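Side-chain contacts in putative lipoprotein (Parabacteroides distasonis, PDB 4FVS), which is of unknown function but, as a putative exported lipoprotein with a LolA/LolB-like family assignment, probably binds lipid or another hydrophobic ligand: residues 83-86 / 87-90; 91-94 / 95-98. All coordinates share one frame; numbering follows the deposited sequence.

Interaction 1: residues 83-86 / 87-90; sequences LSYP and GVVS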
loop_
_atom_site.group_PDB
_atom_site.type_symbol
_atom_site.label_atom_id
_atom_site.label_comp_id
_atom_site.label_asym_id
_atom_site.label_seq_id
_atom_site.Cartn_x
_atom_site.Cartn_y
_atom_site.Cartn_z
ATOM N N LEU A 83 -2.942 -1.881 -2.790
ATOM C CA LEU A 83 -4.332 -2.339 -2.906
ATOM C C LEU A 83 -5.005 -2.534 -1.539
ATOM O O LEU A 83 -6.068 -3.153 -1.466
ATOM C CB LEU A 83 -4.425 -3.631 -3.725
ATOM C CG LEU A 83 -3.721 -3.649 -5.106
ATOM C CD1 LEU A 83 -3.787 -4.995 -5.693
ATOM C CD2 LEU A 83 -4.336 -2.658 -6.067
ATOM N N SER A 84 -4.410 -1.961 -0.469
ATOM C CA SER A 84 -4.922 -1.916 0.913
ATOM C C SER A 84 -6.088 -0.932 1.024
ATOM O O SER A 84 -5.979 0.070 1.759
ATOM C CB SER A 84 -3.820 -1.476 1.880
ATOM O OG SER A 84 -2.661 -2.285 1.834
ATOM N N TYR A 85 -7.162 -1.137 0.231
ATOM C CA TYR A 85 -8.254 -0.171 0.278
ATOM C C TYR A 85 -9.564 -0.870 0.050
ATOM O O TYR A 85 -9.563 -1.921 -0.595
ATOM C CB TYR A 85 -8.052 0.992 -0.712
ATOM C CG TYR A 85 -7.891 0.610 -2.170
ATOM C CD1 TYR A 85 -9.007 0.433 -2.991
ATOM C CD2 TYR A 85 -6.632 0.572 -2.764
ATOM C CE1 TYR A 85 -8.873 0.146 -4.342
ATOM C CE2 TYR A 85 -6.486 0.319 -4.129
ATOM C CZ TYR A 85 -7.611 0.111 -4.913
ATOM O OH TYR A 85 -7.502 -0.124 -6.258
ATOM N N PRO A 86 -10.676 -0.264 0.559
ATOM C CA PRO A 86 -12.006 -0.896 0.468
ATOM C C PRO A 86 -12.396 -1.487 -0.906
ATOM O O PRO A 86 -12.899 -2.591 -0.916
ATOM C CB PRO A 86 -12.938 0.256 0.828
ATOM C CG PRO A 86 -12.162 1.061 1.787
ATOM C CD PRO A 86 -10.742 0.984 1.362
ATOM N N GLY A 87 -12.169 -0.793 -2.022
ATOM C CA GLY A 87 -12.488 -1.312 -3.361
ATOM C C GLY A 87 -11.974 -2.713 -3.693
ATOM O O GLY A 87 -12.674 -3.505 -4.347
ATOM N N VAL A 88 -10.728 -3.023 -3.250
ATOM C CA VAL A 88 -10.053 -4.322 -3.411
ATOM C C VAL A 88 -10.439 -5.272 -2.206
ATOM O O VAL A 88 -10.916 -6.392 -2.430
ATOM C CB VAL A 88 -8.494 -4.137 -3.527
ATOM C CG1 VAL A 88 -7.744 -5.458 -3.441
ATOM C CG2 VAL A 88 -8.095 -3.403 -4.788
ATOM N N VAL A 89 -10.210 -4.800 -0.948
ATOM C CA VAL A 89 -10.373 -5.543 0.328
ATOM C C VAL A 89 -11.840 -6.079 0.530
ATOM O O VAL A 89 -11.994 -7.157 1.119
ATOM C CB VAL A 89 -9.894 -4.715 1.561
ATOM C CG1 VAL A 89 -10.151 -5.447 2.871
ATOM C CG2 VAL A 89 -8.406 -4.377 1.446
ATOM N N SER A 90 -12.882 -5.366 0.024
ATOM C CA SER A 90 -14.293 -5.794 0.108
ATOM C C SER A 90 -14.521 -7.047 -0.773
ATOM O O SER A 90 -15.203 -8.006 -0.372
ATOM C CB SER A 90 -15.234 -4.659 -0.304
ATOM O OG SER A 90 -14.991 -4.197 -1.626
#

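Interaction 2: residues 91-94 / 95-98; sequences EMNT and NVDI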
loop_
_atom_site.group_PDB
_atom_site.type_symbol
_atom_site.label_atom_id
_atom_site.label_comp_id
_atom_site.label_asym_id
_atom_site.label_seq_id
_atom_site.Cartn_x
_atom_site.Cartn_y
_atom_site.Cartn_z
ATOM N N GLU A 91 -13.883 -7.044 -1.955
ATOM C CA GLU A 91 -13.880 -8.144 -2.914
ATOM C C GLU A 91 -12.987 -9.305 -2.376
ATOM O O GLU A 91 -12.267 -9.948 -3.167
ATOM C CB GLU A 91 -13.351 -7.599 -4.273
ATOM C CG GLU A 91 -14.316 -6.701 -5.020
ATOM C CD GLU A 91 -15.503 -7.461 -5.571
ATOM O OE1 GLU A 91 -15.384 -7.984 -6.703
ATOM O OE2 GLU A 91 -16.516 -7.602 -4.846
HETATM N N MSE A 92 -12.995 -9.558 -1.033
HETATM C CA MSE A 92 -12.051 -10.516 -0.499
HETATM C C MSE A 92 -12.548 -11.400 0.611
HETATM O O MSE A 92 -13.293 -10.993 1.513
HETATM C CB MSE A 92 -10.825 -9.802 0.045
HETATM C CG MSE A 92 -9.732 -9.648 -0.932
HETATM SE SE MSE A 92 -8.287 -8.896 0.074
HETATM C CE MSE A 92 -6.866 -8.697 -1.200
ATOM N N ASN A 93 -12.030 -12.633 0.532
ATOM C CA ASN A 93 -12.133 -13.745 1.453
ATOM C C ASN A 93 -10.693 -14.216 1.697
ATOM O O ASN A 93 -9.771 -13.680 1.082
ATOM C CB ASN A 93 -13.075 -14.830 0.935
ATOM C CG ASN A 93 -12.597 -15.556 -0.271
ATOM O OD1 ASN A 93 -11.702 -16.386 -0.185
ATOM N ND2 ASN A 93 -13.225 -15.316 -1.418
ATOM N N THR A 94 -10.478 -15.151 2.613
ATOM C CA THR A 94 -9.118 -15.549 2.992
ATOM C C THR A 94 -8.411 -16.396 1.921
ATOM O O THR A 94 -7.184 -16.530 1.991
ATOM C CB THR A 94 -9.124 -16.264 4.327
ATOM O OG1 THR A 94 -10.175 -15.698 5.107
ATOM C CG2 THR A 94 -7.804 -16.085 5.067
ATOM N N ASN A 95 -9.154 -16.905 0.914
ATOM C CA ASN A 95 -8.577 -17.675 -0.198
ATOM C C ASN A 95 -8.010 -16.749 -1.259
ATOM O O ASN A 95 -7.265 -17.192 -2.122
ATOM C CB ASN A 95 -9.607 -18.611 -0.828
ATOM C CG ASN A 95 -10.109 -19.679 0.094
ATOM O OD1 ASN A 95 -9.353 -20.250 0.901
ATOM N ND2 ASN A 95 -11.395 -19.983 -0.045
ATOM N N VAL A 96 -8.352 -15.464 -1.186
ATOM C CA VAL A 96 -7.888 -14.456 -2.125
ATOM C C VAL A 96 -6.414 -14.122 -1.846
ATOM O O VAL A 96 -6.041 -13.800 -0.712
ATOM C CB VAL A 96 -8.779 -13.212 -2.086
ATOM C CG1 VAL A 96 -8.277 -12.153 -3.044
ATOM C CG2 VAL A 96 -10.217 -13.576 -2.412
ATOM N N ASP A 97 -5.574 -14.248 -2.883
ATOM C CA ASP A 97 -4.158 -13.912 -2.800
ATOM C C ASP A 97 -3.788 -12.953 -3.941
ATOM O O ASP A 97 -4.573 -12.755 -4.873
ATOM C CB ASP A 97 -3.270 -15.171 -2.814
ATOM C CG ASP A 97 -2.053 -15.066 -1.895
ATOM O OD1 ASP A 97 -1.558 -13.930 -1.676
ATOM O OD2 ASP A 97 -1.601 -16.114 -1.390
ATOM N N ILE A 98 -2.624 -12.305 -3.822
ATOM C CA ILE A 98 -2.103 -11.384 -4.828
ATOM C C ILE A 98 -0.671 -11.810 -5.128
ATOM O O ILE A 98 0.066 -12.219 -4.225
ATOM C CB ILE A 98 -2.227 -9.898 -4.390
ATOM C CG1 ILE A 98 -3.715 -9.498 -4.218
ATOM C CG2 ILE A 98 -1.585 -8.979 -5.398
ATOM C CD1 ILE A 98 -4.017 -8.125 -3.612
#

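Interaction 1: residues 83-86 / 87-90
Gly87 starts beside the Tyr85 ring: its N lies 3.5 Å from Tyr85 CD1, at the edge and close to the ring plane. Val88 follows and covers one face of that ring, with CG2 set 3.5 Å from Tyr85 CZ and nearly as close to the hydroxyl. Tyr85 CG is tucked over its own main chain (chi1 58°), which brings the ring alongside Gly87 and Val88. The other branch of Val88, CG1, meets Leu83 CB at 3.8 Å, placing the valine between an aromatic and an aliphatic neighbour. An alanine in place of Tyr85 would take away the ring, and Val88 CG2 would probably lose the face it rests on, a gap opening beside the turn. Tyr85 is also the N-cap residue, and its carbonyl O takes two amides from opposite faces of its plane: Val88 N at 3.1 Å, bent (136°), and Val89 N at 3.0 Å, nearly straight (171°). Val89 CG2 packs beside the same oxygen. Last comes Ser90, which grips Pro86 O twice, through Ser90 N at 2.9 Å and Ser90 OG at 2.7 Å. This short helix lies against strands of the antiparallel, LolA/LolB-like beta fold: Leu83, Tyr85 and Val88 lie on Met139 of strand 132-154, Tyr85 also on Tyr166 and Ile168 of strand 157-171, Pro86 on Thr209 of strand 205-214, and Val89 on Ser29 of strand 27-41.

Interaction 2: residues 91-94 / 95-98
Asn93 holds the turn with two oxygens. Its side-chain OD1 accepts Asn95 N at 2.8 Å, the hydrogen bond of an Asx turn, with the donor tilted 25° from the amide carbonyl plane. Its backbone O accepts Val96 N at 3.2 Å, closing a type I beta turn from Asn93 to Val96; here the donor stands well above the carbonyl plane. The side-chain bond depends on the first torsion of Asn93 (chi1 67°), which folds the amide back toward the main chain and brings OD1 to the Asn95 amide. The two asparagine side chains are not stacked, their amide planes being 78° apart. Farther out, Asn93 ND2 passes 3.6 Å from Val96 CG2, so one valine branch packs against the asparagine. The other branch, Val96 CG1, faces Met92, modelled as selenomethionine, with 3.6 Å to Met92 CG. The Met92 chain runs extended beyond CG across Val96 at about a right angle, and carries its CE to within 3.8 Å of Ile98 CD1. Short strand 96-98 pairs antiparallel with strand 123-129, Asp97 bonding by backbone to Tyr128, while Met92 and Val96 lie on Ile127 and Ile98 on Val125. From strand 60-71, Asn62 ND2 bonds both Asn93 O and Val96 O, linking the turn to a second part of the fold; Glu91 forms a salt bridge with Lys137 of strand 132-154.

From the N-terminal side, the chain leaves strand 74-78, passes through the loop at 83-85 and enters helix 86-89, where interaction 1 closes the first helical turn. Interaction 2 begins at the next residue after it, Glu91, and its tight turn at 93-96 sends the chain into strand 96-98. The two contacts neither nest nor cross; they follow one another, their centres about 10 Å apart. They still touch, since Leu83 CD1 packs 3.8 Å from Ile98 CD1 and brings the start of the stretch 83-98 back against its end. Interaction 1 is the buried one, set among the strands, and interaction 2 lies at the surface, where strand 96-98 pairs with strand 123-129.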